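Local coordinates for ribonucleoside-diphosphate reductase subunit beta (Bacillus halodurans C-125, PDB 2RCC) that forms the small, radical-generating subunit of a class I ribonucleotide reductase, the enzyme that makes deoxyribonucleotides for DNA synthesis from the corresponding ribonucleotides, at the interface of chains A and B. Numbering follows the deposited sequence. Chains: chain A/B, Ribonucleoside-diphosphate reductase subunit beta.

Contact 1: the interface of chains A and B. Residues chain A 31-34, 42; chain B 123, 127, 131, 139, 143.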
loop_
_atom_site.group_PDB
_atom_site.type_symbol
_atom_site.label_atom_id
_atom_site.label_comp_id
_atom_site.label_asym_id
_atom_site.label_seq_id
_atom_site.Cartn_x
_atom_site.Cartn_y
_atom_site.Cartn_z
ATOM N N LEU A 31 -10.473 -8.926 -5.522
ATOM C CA LEU A 31 -9.917 -9.617 -4.380
ATOM C C LEU A 31 -10.940 -9.955 -3.281
ATOM O O LEU A 31 -11.435 -9.085 -2.591
ATOM C CB LEU A 31 -8.768 -8.826 -3.774
ATOM C CG LEU A 31 -8.020 -9.305 -2.511
ATOM C CD1 LEU A 31 -7.554 -10.765 -2.518
ATOM C CD2 LEU A 31 -6.858 -8.335 -2.261
ATOM N N ASN A 32 -11.252 -11.241 -3.218
ATOM C CA ASN A 32 -12.034 -11.875 -2.169
ATOM C C ASN A 32 -10.994 -12.540 -1.258
ATOM O O ASN A 32 -10.441 -13.587 -1.598
ATOM C CB ASN A 32 -12.949 -12.938 -2.772
ATOM C CG ASN A 32 -13.738 -13.709 -1.725
ATOM O OD1 ASN A 32 -13.609 -13.472 -0.512
ATOM N ND2 ASN A 32 -14.562 -14.675 -2.201
ATOM N N TRP A 33 -10.763 -11.968 -0.075
ATOM C CA TRP A 33 -9.743 -12.499 0.836
ATOM C C TRP A 33 -10.016 -13.942 1.329
ATOM O O TRP A 33 -9.079 -14.613 1.750
ATOM C CB TRP A 33 -9.462 -11.545 2.014
ATOM C CG TRP A 33 -8.486 -10.457 1.666
ATOM C CD1 TRP A 33 -8.777 -9.159 1.351
ATOM C CD2 TRP A 33 -7.066 -10.575 1.595
ATOM N NE1 TRP A 33 -7.646 -8.485 1.092
ATOM C CE2 TRP A 33 -6.568 -9.309 1.243
ATOM C CE3 TRP A 33 -6.157 -11.641 1.791
ATOM C CZ2 TRP A 33 -5.200 -9.059 1.064
ATOM C CZ3 TRP A 33 -4.784 -11.396 1.618
ATOM C CH2 TRP A 33 -4.324 -10.120 1.273
ATOM N N ASP A 34 -11.268 -14.389 1.253
ATOM C CA ASP A 34 -11.628 -15.782 1.556
ATOM C C ASP A 34 -11.527 -16.732 0.333
ATOM O O ASP A 34 -11.894 -17.899 0.434
ATOM C CB ASP A 34 -12.992 -15.821 2.259
ATOM C CG ASP A 34 -12.941 -15.132 3.640
ATOM O OD1 ASP A 34 -12.114 -15.556 4.488
ATOM O OD2 ASP A 34 -13.695 -14.159 3.889
ATOM N N TYR A 42 -3.728 -14.573 3.610
ATOM C CA TYR A 42 -4.676 -13.851 4.494
ATOM C C TYR A 42 -4.151 -13.787 5.910
ATOM O O TYR A 42 -4.250 -12.725 6.525
ATOM C CB TYR A 42 -6.114 -14.402 4.424
ATOM C CG TYR A 42 -7.271 -13.522 4.915
ATOM C CD1 TYR A 42 -7.165 -12.118 5.087
ATOM C CD2 TYR A 42 -8.536 -14.074 5.056
ATOM C CE1 TYR A 42 -8.292 -11.331 5.496
ATOM C CE2 TYR A 42 -9.656 -13.290 5.425
ATOM C CZ TYR A 42 -9.538 -11.935 5.661
ATOM O OH TYR A 42 -10.691 -11.214 6.007
ATOM N N ASN B 123 -11.190 -2.777 1.075
ATOM C CA ASN B 123 -11.591 -3.938 0.294
ATOM C C ASN B 123 -11.704 -5.168 1.176
ATOM O O ASN B 123 -12.686 -5.914 1.101
ATOM C CB ASN B 123 -10.648 -4.190 -0.885
ATOM C CG ASN B 123 -11.069 -5.381 -1.690
ATOM O OD1 ASN B 123 -12.112 -5.359 -2.335
ATOM N ND2 ASN B 123 -10.270 -6.425 -1.665
ATOM N N SER B 127 -14.916 -8.369 2.589
ATOM C CA SER B 127 -14.828 -9.801 2.844
ATOM C C SER B 127 -15.208 -10.104 4.311
ATOM O O SER B 127 -15.857 -11.114 4.605
ATOM C CB SER B 127 -13.408 -10.330 2.595
ATOM O OG SER B 127 -13.088 -10.368 1.235
ATOM N N SER B 131 -18.395 -12.366 5.318
ATOM C CA SER B 131 -18.106 -13.594 6.056
ATOM C C SER B 131 -18.893 -13.686 7.377
ATOM O O SER B 131 -19.053 -14.771 7.930
ATOM C CB SER B 131 -16.615 -13.700 6.351
ATOM O OG SER B 131 -16.272 -12.739 7.341
ATOM N N GLN B 139 -21.407 -15.409 -0.390
ATOM C CA GLN B 139 -20.209 -14.574 -0.488
ATOM C C GLN B 139 -19.489 -14.776 -1.846
ATOM O O GLN B 139 -19.107 -13.805 -2.509
ATOM C CB GLN B 139 -19.271 -14.804 0.722
ATOM C CG GLN B 139 -17.954 -14.015 0.633
ATOM C CD GLN B 139 -17.118 -14.052 1.896
ATOM O OE1 GLN B 139 -17.571 -14.494 2.940
ATOM N NE2 GLN B 139 -15.865 -13.581 1.791
ATOM N N PHE B 143 -19.095 -11.970 -5.046
ATOM C CA PHE B 143 -17.772 -11.690 -5.652
ATOM C C PHE B 143 -17.630 -12.161 -7.129
ATOM O O PHE B 143 -16.566 -12.021 -7.689
ATOM C CB PHE B 143 -16.608 -12.227 -4.781
ATOM C CG PHE B 143 -16.235 -11.347 -3.613
ATOM C CD1 PHE B 143 -15.452 -10.227 -3.815
ATOM C CD2 PHE B 143 -16.581 -11.688 -2.305
ATOM C CE1 PHE B 143 -15.034 -9.437 -2.751
ATOM C CE2 PHE B 143 -16.185 -10.907 -1.232
ATOM C CZ PHE B 143 -15.403 -9.772 -1.458
HETATM O O HOH W 1 -7.713 -5.835 -0.062
HETATM O O HOH W 2 -12.301 -8.555 -0.222
#

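Contact 2: the interface of chains A and B. Residues chain A 33, 45, 49, 110, 113-114; chain B 117, 120-121, 123-124.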
loop_
_atom_site.group_PDB
_atom_site.type_symbol
_atom_site.label_atom_id
_atom_site.label_comp_id
_atom_site.label_asym_id
_atom_site.label_seq_id
_atom_site.Cartn_x
_atom_site.Cartn_y
_atom_site.Cartn_z
ATOM N N TRP A 33 -10.763 -11.968 -0.075
ATOM C CA TRP A 33 -9.743 -12.499 0.836
ATOM C C TRP A 33 -10.016 -13.942 1.329
ATOM O O TRP A 33 -9.079 -14.613 1.750
ATOM C CB TRP A 33 -9.462 -11.545 2.014
ATOM C CG TRP A 33 -8.486 -10.457 1.666
ATOM C CD1 TRP A 33 -8.777 -9.159 1.351
ATOM C CD2 TRP A 33 -7.066 -10.575 1.595
ATOM N NE1 TRP A 33 -7.646 -8.485 1.092
ATOM C CE2 TRP A 33 -6.568 -9.309 1.243
ATOM C CE3 TRP A 33 -6.157 -11.641 1.791
ATOM C CZ2 TRP A 33 -5.200 -9.059 1.064
ATOM C CZ3 TRP A 33 -4.784 -11.396 1.618
ATOM C CH2 TRP A 33 -4.324 -10.120 1.273
ATOM N N TYR A 45 -1.523 -11.002 5.879
ATOM C CA TYR A 45 -2.187 -9.722 5.933
ATOM C C TYR A 45 -2.646 -9.366 7.345
ATOM O O TYR A 45 -2.367 -8.265 7.846
ATOM C CB TYR A 45 -3.390 -9.672 4.961
ATOM C CG TYR A 45 -4.307 -8.502 5.192
ATOM C CD1 TYR A 45 -4.036 -7.229 4.675
ATOM C CD2 TYR A 45 -5.428 -8.638 5.976
ATOM C CE1 TYR A 45 -4.883 -6.174 4.918
ATOM C CE2 TYR A 45 -6.223 -7.595 6.236
ATOM C CZ TYR A 45 -5.974 -6.367 5.700
ATOM O OH TYR A 45 -6.872 -5.359 6.009
ATOM N N LEU A 49 -1.478 -6.200 9.727
ATOM C CA LEU A 49 -2.491 -5.254 10.185
ATOM C C LEU A 49 -2.521 -5.177 11.719
ATOM O O LEU A 49 -2.677 -4.076 12.288
ATOM C CB LEU A 49 -3.873 -5.625 9.597
ATOM C CG LEU A 49 -5.027 -4.641 9.825
ATOM C CD1 LEU A 49 -4.725 -3.351 9.016
ATOM C CD2 LEU A 49 -6.374 -5.276 9.454
ATOM N N ALA A 110 -1.928 -6.757 -3.390
ATOM C CA ALA A 110 -2.395 -6.018 -2.212
ATOM C C ALA A 110 -1.326 -5.978 -1.100
ATOM O O ALA A 110 -1.097 -4.935 -0.432
ATOM C CB ALA A 110 -3.689 -6.629 -1.681
ATOM N N SER A 113 1.178 -3.413 -1.724
ATOM C CA SER A 113 0.671 -2.106 -1.328
ATOM C C SER A 113 0.897 -1.867 0.181
ATOM O O SER A 113 1.353 -0.799 0.574
ATOM C CB SER A 113 -0.810 -1.940 -1.721
ATOM O OG SER A 113 -1.352 -0.758 -1.210
ATOM N N VAL A 114 0.577 -2.860 1.005
ATOM C CA VAL A 114 0.790 -2.779 2.444
ATOM C C VAL A 114 2.303 -2.605 2.703
ATOM O O VAL A 114 2.668 -1.739 3.464
ATOM C CB VAL A 114 0.233 -4.023 3.204
ATOM C CG1 VAL A 114 0.586 -3.944 4.703
ATOM C CG2 VAL A 114 -1.262 -4.223 2.947
ATOM N N PHE B 117 -2.826 1.710 0.595
ATOM C CA PHE B 117 -2.918 0.872 1.783
ATOM C C PHE B 117 -4.331 0.939 2.404
ATOM O O PHE B 117 -4.907 -0.100 2.827
ATOM C CB PHE B 117 -1.885 1.227 2.848
ATOM C CG PHE B 117 -2.270 0.743 4.248
ATOM C CD1 PHE B 117 -2.176 -0.611 4.574
ATOM C CD2 PHE B 117 -2.710 1.644 5.216
ATOM C CE1 PHE B 117 -2.512 -1.065 5.858
ATOM C CE2 PHE B 117 -3.062 1.212 6.487
ATOM C CZ PHE B 117 -2.964 -0.151 6.810
ATOM N N VAL B 120 -6.622 -1.234 0.450
ATOM C CA VAL B 120 -6.438 -2.642 0.800
ATOM C C VAL B 120 -7.352 -3.007 2.016
ATOM O O VAL B 120 -8.079 -4.009 1.961
ATOM C CB VAL B 120 -4.954 -3.014 1.113
ATOM C CG1 VAL B 120 -4.881 -4.450 1.681
ATOM C CG2 VAL B 120 -4.056 -2.867 -0.114
ATOM N N VAL B 121 -7.360 -2.170 3.055
ATOM C CA VAL B 121 -8.158 -2.422 4.245
ATOM C C VAL B 121 -9.673 -2.314 3.965
ATOM O O VAL B 121 -10.467 -3.152 4.472
ATOM C CB VAL B 121 -7.776 -1.480 5.459
ATOM C CG1 VAL B 121 -8.646 -1.784 6.697
ATOM C CG2 VAL B 121 -6.286 -1.562 5.795
ATOM N N ASN B 123 -11.190 -2.777 1.075
ATOM C CA ASN B 123 -11.591 -3.938 0.294
ATOM C C ASN B 123 -11.704 -5.168 1.176
ATOM O O ASN B 123 -12.686 -5.914 1.101
ATOM C CB ASN B 123 -10.648 -4.190 -0.885
ATOM C CG ASN B 123 -11.069 -5.381 -1.690
ATOM O OD1 ASN B 123 -12.112 -5.359 -2.335
ATOM N ND2 ASN B 123 -10.270 -6.425 -1.665
ATOM N N GLN B 124 -10.720 -5.366 2.058
ATOM C CA GLN B 124 -10.741 -6.489 2.981
ATOM C C GLN B 124 -11.931 -6.450 3.943
ATOM O O GLN B 124 -12.483 -7.499 4.316
ATOM C CB GLN B 124 -9.415 -6.601 3.746
ATOM C CG GLN B 124 -9.346 -7.761 4.737
ATOM C CD GLN B 124 -9.729 -7.427 6.183
ATOM O OE1 GLN B 124 -9.365 -6.389 6.700
ATOM N NE2 GLN B 124 -10.387 -8.359 6.849
HETATM O O HOH W 3 -7.713 -5.835 -0.062
#

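Contact 3: the interface of chains A and B. Residues chain A 8-10, 29, 101, 109; chain B 94-95, 97-98.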
loop_
_atom_site.group_PDB
_atom_site.type_symbol
_atom_site.label_atom_id
_atom_site.label_comp_id
_atom_site.label_asym_id
_atom_site.label_seq_id
_atom_site.Cartn_x
_atom_site.Cartn_y
_atom_site.Cartn_z
ATOM N N ARG A 8 0.213 -7.278 -14.915
ATOM C CA ARG A 8 -1.096 -7.604 -14.362
ATOM C C ARG A 8 -2.180 -6.730 -14.979
ATOM O O ARG A 8 -2.051 -5.500 -15.050
ATOM C CB ARG A 8 -1.111 -7.386 -12.866
ATOM C CG ARG A 8 -2.475 -7.566 -12.168
ATOM C CD ARG A 8 -2.409 -7.346 -10.684
ATOM N NE ARG A 8 -1.938 -6.017 -10.278
ATOM C CZ ARG A 8 -0.692 -5.698 -9.921
ATOM N NH1 ARG A 8 0.285 -6.587 -9.824
ATOM N NH2 ARG A 8 -0.419 -4.458 -9.588
ATOM N N LYS A 9 -3.259 -7.367 -15.396
ATOM C CA LYS A 9 -4.415 -6.661 -15.929
ATOM C C LYS A 9 -5.205 -6.106 -14.755
ATOM O O LYS A 9 -5.516 -6.838 -13.810
ATOM C CB LYS A 9 -5.327 -7.576 -16.762
ATOM C CG LYS A 9 -4.701 -7.992 -18.077
ATOM C CD LYS A 9 -5.738 -8.745 -18.950
ATOM N N ILE A 10 -5.619 -4.847 -14.861
ATOM C CA ILE A 10 -6.382 -4.212 -13.794
ATOM C C ILE A 10 -7.815 -4.793 -13.681
ATOM O O ILE A 10 -8.472 -4.626 -12.647
ATOM C CB ILE A 10 -6.363 -2.656 -13.972
ATOM C CG1 ILE A 10 -6.582 -1.925 -12.639
ATOM C CG2 ILE A 10 -7.351 -2.229 -15.041
ATOM C CD1 ILE A 10 -6.258 -0.437 -12.706
ATOM N N ASN A 29 -8.580 -9.761 -10.813
ATOM C CA ASN A 29 -8.122 -8.591 -10.085
ATOM C C ASN A 29 -9.160 -8.090 -9.036
ATOM O O ASN A 29 -8.960 -7.069 -8.421
ATOM C CB ASN A 29 -7.619 -7.470 -10.987
ATOM C CG ASN A 29 -6.573 -6.622 -10.292
ATOM O OD1 ASN A 29 -5.755 -7.156 -9.553
ATOM N ND2 ASN A 29 -6.617 -5.303 -10.491
ATOM N N GLU A 101 4.231 -4.804 -10.413
ATOM C CA GLU A 101 3.212 -4.676 -11.467
ATOM C C GLU A 101 3.007 -5.965 -12.332
ATOM O O GLU A 101 2.022 -6.078 -13.028
ATOM C CB GLU A 101 3.535 -3.466 -12.354
ATOM C CG GLU A 101 2.337 -2.925 -13.080
ATOM C CD GLU A 101 2.612 -1.601 -13.820
ATOM O OE1 GLU A 101 3.785 -1.223 -14.044
ATOM O OE2 GLU A 101 1.619 -0.954 -14.199
ATOM N N ALA A 109 -0.456 -8.606 -4.907
ATOM C CA ALA A 109 -0.426 -7.177 -5.277
ATOM C C ALA A 109 -0.871 -6.341 -4.091
ATOM O O ALA A 109 -0.246 -5.333 -3.783
ATOM C CB ALA A 109 -1.269 -6.921 -6.521
ATOM N N ASP B 94 -5.238 -1.085 -6.902
ATOM C CA ASP B 94 -4.271 -1.264 -7.978
ATOM C C ASP B 94 -3.976 0.069 -8.692
ATOM O O ASP B 94 -2.824 0.416 -8.896
ATOM C CB ASP B 94 -4.817 -2.315 -8.962
ATOM C CG ASP B 94 -3.752 -2.965 -9.780
ATOM O OD1 ASP B 94 -2.600 -2.483 -9.731
ATOM O OD2 ASP B 94 -4.077 -3.941 -10.506
ATOM N N TYR B 95 -5.027 0.800 -9.103
ATOM C CA TYR B 95 -4.837 2.103 -9.728
ATOM C C TYR B 95 -3.977 3.041 -8.883
ATOM O O TYR B 95 -3.037 3.680 -9.401
ATOM C CB TYR B 95 -6.205 2.751 -10.053
ATOM C CG TYR B 95 -6.102 4.207 -10.444
ATOM C CD1 TYR B 95 -5.522 4.584 -11.653
ATOM C CD2 TYR B 95 -6.547 5.200 -9.601
ATOM C CE1 TYR B 95 -5.405 5.925 -12.010
ATOM C CE2 TYR B 95 -6.422 6.544 -9.931
ATOM C CZ TYR B 95 -5.849 6.907 -11.109
ATOM O OH TYR B 95 -5.762 8.239 -11.418
HETATM N N MSE B 97 -1.817 2.311 -6.460
HETATM C CA MSE B 97 -0.443 1.810 -6.388
HETATM C C MSE B 97 0.340 2.189 -7.648
HETATM O O MSE B 97 1.480 2.615 -7.567
HETATM C CB MSE B 97 -0.448 0.290 -6.126
HETATM C CG MSE B 97 0.844 -0.437 -6.090
HETATM SE SE MSE B 97 0.573 -2.232 -5.383
HETATM C CE MSE B 97 -1.123 -2.735 -6.062
ATOM N N ARG B 98 -0.276 2.078 -8.808
ATOM C CA ARG B 98 0.356 2.486 -10.049
ATOM C C ARG B 98 0.565 4.021 -10.145
ATOM O O ARG B 98 1.601 4.497 -10.648
ATOM C CB ARG B 98 -0.452 1.949 -11.216
ATOM C CG ARG B 98 -0.503 0.380 -11.204
ATOM C CD ARG B 98 -1.046 -0.141 -12.421
ATOM N NE ARG B 98 -1.599 -1.492 -12.279
ATOM C CZ ARG B 98 -1.569 -2.447 -13.215
ATOM N NH1 ARG B 98 -0.960 -2.316 -14.377
ATOM N NH2 ARG B 98 -2.203 -3.589 -12.989
HETATM O O HOH W 4 -1.618 -3.456 -17.072
#

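Contact 1: the interface of chains A and B
A:Asn32 lays its side chain flat on the ring of B:Phe143, where an N-terminal segment of one ribonucleotide reductase small chain crosses helix 106-133 and helix 136-142 of its partner. The amide and ring planes are only 8° apart, and CB sits over the ring centre, 3.7 Å from the centroid. An asparagine suits this place because it is flat enough to stack and polar at its rim. With CG anti to the backbone N (chi1 176°), its OD1 accepts from the backbone N of A:Asp34 at 3.1 Å and, from the opposite face of its plane, from B:Gln139 NE2 at 3.2 Å.

The same NE2 meets the carboxylate of A:Asp34, whose OD2 takes it at 3.1 Å on the anti lone pair. Here carboxylate and amide planes stand 74° apart. B:Gln139, extended beyond CG, thus spans two acceptors with one amide nitrogen.

The short side chain of B:Ser127 probably allows the loop segment to approach its helix. Its hydroxyl OG accepts from the backbone N of A:Trp33 at 3.1 Å and meets a water 2.5 Å away. That water also contacts the carbonyl O of A:Leu31, which B:Asn123 ND2 reaches directly at 3.0 Å.

Contact 2: the interface of chains A and B
A:Tyr45 reaches from helix 41-50 to B:Gln124 on helix 106-133, a core helix of the ribonucleotide reductase small-chain fold. Its phenol OH donates to the amide oxygen OE1 of B:Gln124 at 2.8 Å, tilted 30° from the carbonyl plane. The glutamine chain bends at chi2 (-94°), which brings its amide across the phenol edge at CE2, the two planes 52° apart. A tyrosine suits this place because its ring packs on carbon while its hydroxyl donates to the amide oxygen. The other ring edge touches B:Val120, with CE1 to CG1 at 3.7 Å. A phenylalanine here would probably leave B:Gln124 OE1 without its phenol donor and its amide freer to turn.

B:Val120 is the branched wedge of the patch. Its CG1 also meets A:Val114 CG2, and its CG2 lies 3.7 Å from A:Ser113 CB; short side chains probably let the two copies of helix 106-133 come close. A:Trp33 sets CD1 against B:Gln124 CB at 3.6 Å, on the stem of that side chain, and A:Leu49 CD1 faces B:Val121 CG2.

Behind these contacts, A:Tyr45 CG lies over one face of the A:Trp33 indole, toward its rim. In the indole plane a water is held by NE1, the backbone O of B:Val120 and B:Asn123 ND2.

Contact 3: the interface of chains A and B
A:Arg8 and B:Asp94 reach toward each other tip to tip in a two-pronged salt bridge, the guanidinium gripping the carboxylate side-on with two nitrogens. NE bonds to OD2 at 3.0 Å and NH2 to OD1 at 2.9 Å. Both bonds are nearly straight, with the acceptors in the guanidinium plane, yet they come from above the carboxylate plane, the two planes being 39° apart. The bend of A:Arg8 at chi3 (59°) turns its guanidinium to this grip, and A:Ala109 CB, a small methyl, covers one face.

B:Arg98, a turn further along helix 72-102, holds the same carboxylate with NE and NH2; its NE and A:Arg8 NH2 approach OD1 from opposite faces. Its NH2 also donates almost straight to the backbone O of A:Arg8 at 2.8 Å, meeting that carbonyl from above its plane. A:Asn29 adds a third donor to OD2, its ND2 at 2.9 Å on the anti lone pair, and is itself steadied by a bond to the carbonyl O of A:Ile10. An aspartate suits this point: short, with oxygens that between them accept from A:Arg8, A:Asn29 and B:Arg98, it is likely to stay ionised.

The looser side begins at B:Arg98 NH1, whose salt bridge to A:Glu101 OE2 at 2.9 Å is poorly angled as a hydrogen bond, and which shares a water with A:Arg8 O. Selenomethionine B:Met97 merely brushes A:Ala109 O. The network ties the N-terminal segment of one subunit to a helix of the other, and probably helps hold the small-subunit pair together.

Contact 1 and contact 2 adjoin, their C-alpha centres about 11 Å apart, and share A:Trp33 and B:Asn123; contact 3 lies about 13 Å from contact 2 and 17 Å from contact 1. Helix 106-133 runs through all of them: chain B supplies it to contacts 1 and 2, chain A to contacts 2 and 3. The N-terminal segment of chain A joins contact 3 to contact 1, draping over the partner. The centre of contact 2 is about 22 Å from A:Tyr126, the predicted active-site tyrosine on that same helix, so dimer packing probably supports the helix that carries it.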